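Local coordinates for protein beta-lactamase Rm3 (Uncultured bacterium, PDB 5IQK) that probably hydrolyses the amide bond of beta-lactam antibiotics as a zinc-dependent subclass B3 metallo-beta-lactamase, conferring antibiotic resistance, at residues 117-122 against 184-189. Numbering follows the deposited sequence.
With ZN (zinc ion), chain F.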
loop_
_atom_site.group_PDB
_atom_site.type_symbol
_atom_site.label_atom_id
_atom_site.label_comp_id
_atom_site.label_asym_id
_atom_site.label_seq_id
_atom_site.Cartn_x
_atom_site.Cartn_y
_atom_site.Cartn_z
ATOM N N PRO A 117 6.925 -8.207 -12.745
ATOM C CA PRO A 117 7.619 -7.338 -13.708
ATOM C C PRO A 117 9.032 -6.962 -13.249
ATOM O O PRO A 117 9.857 -6.596 -14.100
ATOM C CB PRO A 117 6.712 -6.104 -13.784
ATOM C CG PRO A 117 5.349 -6.633 -13.438
ATOM C CD PRO A 117 5.589 -7.700 -12.401
ATOM N N GLN A 118 9.323 -7.088 -11.953
ATOM C CA GLN A 118 10.664 -6.788 -11.456
ATOM C C GLN A 118 11.408 -8.006 -10.898
ATOM O O GLN A 118 12.366 -7.869 -10.125
ATOM C CB GLN A 118 10.591 -5.666 -10.419
ATOM C CG GLN A 118 9.973 -4.410 -11.012
ATOM C CD GLN A 118 9.921 -3.250 -10.040
ATOM O OE1 GLN A 118 8.857 -2.650 -9.839
ATOM N NE2 GLN A 118 11.062 -2.910 -9.458
ATOM N N TYR A 119 11.016 -9.196 -11.361
ATOM C CA TYR A 119 11.750 -10.424 -11.052
ATOM C C TYR A 119 13.211 -10.273 -11.470
ATOM O O TYR A 119 13.462 -9.693 -12.508
ATOM C CB TYR A 119 11.124 -11.615 -11.796
ATOM C CG TYR A 119 11.836 -12.921 -11.563
ATOM C CD1 TYR A 119 12.597 -13.527 -12.577
ATOM C CD2 TYR A 119 11.759 -13.554 -10.326
ATOM C CE1 TYR A 119 13.239 -14.735 -12.354
ATOM C CE2 TYR A 119 12.386 -14.758 -10.098
ATOM C CZ TYR A 119 13.137 -15.341 -11.109
ATOM O OH TYR A 119 13.768 -16.538 -10.870
ATOM N N HIS A 120 14.155 -10.756 -10.657
ATOM C CA HIS A 120 15.588 -10.711 -10.998
ATOM C C HIS A 120 16.154 -9.295 -10.880
ATOM O O HIS A 120 17.320 -9.073 -11.200
ATOM C CB HIS A 120 15.833 -11.258 -12.436
ATOM C CG HIS A 120 17.199 -11.823 -12.665
ATOM N ND1 HIS A 120 17.734 -11.978 -13.930
ATOM C CD2 HIS A 120 18.126 -12.303 -11.804
ATOM C CE1 HIS A 120 18.934 -12.519 -13.831
ATOM N NE2 HIS A 120 19.195 -12.729 -12.554
ATOM N N ALA A 121 15.346 -8.337 -10.415
ATOM C CA ALA A 121 15.769 -6.940 -10.405
ATOM C C ALA A 121 15.517 -6.259 -9.057
ATOM O O ALA A 121 15.564 -5.035 -8.965
ATOM C CB ALA A 121 15.062 -6.159 -11.521
ATOM N N LEU A 122 15.269 -7.058 -8.026
ATOM C CA LEU A 122 15.110 -6.535 -6.660
ATOM C C LEU A 122 15.854 -7.431 -5.670
ATOM O O LEU A 122 15.999 -8.631 -5.901
ATOM C CB LEU A 122 13.622 -6.428 -6.294
ATOM C CG LEU A 122 12.790 -5.337 -6.989
ATOM C CD1 LEU A 122 11.310 -5.450 -6.652
ATOM C CD2 LEU A 122 13.308 -3.950 -6.658
ATOM N N VAL A 184 5.308 -0.082 -14.453
ATOM C CA VAL A 184 6.757 0.036 -14.467
ATOM C C VAL A 184 7.331 -1.353 -14.195
ATOM O O VAL A 184 6.653 -2.212 -13.617
ATOM C CB VAL A 184 7.268 1.032 -13.412
ATOM C CG1 VAL A 184 6.628 2.385 -13.621
ATOM C CG2 VAL A 184 6.928 0.515 -12.016
ATOM N N SER A 185 8.573 -1.577 -14.622
ATOM C CA SER A 185 9.177 -2.908 -14.566
ATOM C C SER A 185 10.696 -2.826 -14.660
ATOM O O SER A 185 11.258 -1.744 -14.816
ATOM C CB SER A 185 8.665 -3.770 -15.727
ATOM O OG SER A 185 9.200 -3.273 -16.947
ATOM N N ARG A 186 11.361 -3.975 -14.608
ATOM C CA ARG A 186 12.742 -4.003 -15.042
ATOM C C ARG A 186 12.782 -3.731 -16.551
ATOM O O ARG A 186 11.808 -4.012 -17.274
ATOM C CB ARG A 186 13.398 -5.345 -14.703
ATOM C CG ARG A 186 12.952 -6.558 -15.571
ATOM C CD ARG A 186 13.429 -7.791 -14.839
ATOM N NE ARG A 186 13.150 -9.116 -15.410
ATOM C CZ ARG A 186 11.960 -9.724 -15.390
ATOM N NH1 ARG A 186 11.841 -10.954 -15.864
ATOM N NH2 ARG A 186 10.873 -9.098 -14.939
ATOM N N PRO A 187 13.883 -3.141 -17.035
ATOM C CA PRO A 187 13.972 -2.948 -18.483
ATOM C C PRO A 187 13.862 -4.275 -19.225
ATOM O O PRO A 187 14.368 -5.302 -18.765
ATOM C CB PRO A 187 15.356 -2.311 -18.672
ATOM C CG PRO A 187 15.578 -1.569 -17.383
ATOM C CD PRO A 187 14.999 -2.495 -16.321
ATOM N N GLY A 188 13.164 -4.258 -20.346
ATOM C CA GLY A 188 13.036 -5.458 -21.151
ATOM C C GLY A 188 11.750 -6.226 -20.915
ATOM O O GLY A 188 11.310 -6.943 -21.805
ATOM N N PHE A 189 11.146 -6.074 -19.730
ATOM C CA PHE A 189 9.845 -6.688 -19.448
ATOM C C PHE A 189 8.780 -6.012 -20.289
ATOM O O PHE A 189 8.814 -4.793 -20.452
ATOM C CB PHE A 189 9.490 -6.580 -17.961
ATOM C CG PHE A 189 8.118 -7.116 -17.625
ATOM C CD1 PHE A 189 7.941 -8.461 -17.345
ATOM C CD2 PHE A 189 7.008 -6.277 -17.607
ATOM C CE1 PHE A 189 6.685 -8.972 -17.036
ATOM C CE2 PHE A 189 5.743 -6.773 -17.286
ATOM C CZ PHE A 189 5.585 -8.126 -17.015
HETATM ZN ZN ZN F . 16.898 -11.582 -15.957
HETATM O O HOH W 1 16.425 -9.578 -15.914
#
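Two type II beta turns, Gln118 to Ala121 and Arg186 to Phe189, meet where the loop after helix 101-109 passes the loop after strand 171-178. Their link centres on the Pro117 carbonyl, which accepts twice from one residue: Arg186 N reaches Pro117 O at 3.1 Å, nearly straight at 165° but from above the carbonyl plane, and Arg186 NH2 adds a weak bond to Pro117 O at 2.8 Å. The arginine leaves the backbone with CG tucked between N and the carbonyl carbon (chi1 73°), runs extended to NE, and there turns its guanidinium toward Pro117 O; Tyr119 O sits over one guanidinium face, 2.9 Å above its plane, without bonding. Gln118 and Leu122 touch the zinc ligand His79, and Val184 touches another, His155, consistent with loops bordering the active-site cleft of the metallo-beta-lactamase fold. Next to that carbonyl, Pro117 CA stands 3.7 Å above the centroid of the Phe189 ring and 7° off its normal, a CH-pi contact. Arg186 O closes its turn by accepting Phe189 N and also takes the Ser185 hydroxyl, OG to O 2.7 Å. A separate zinc is held by His120 ND1 at 2.2 Å and a water that accepts weakly from Arg186 NE.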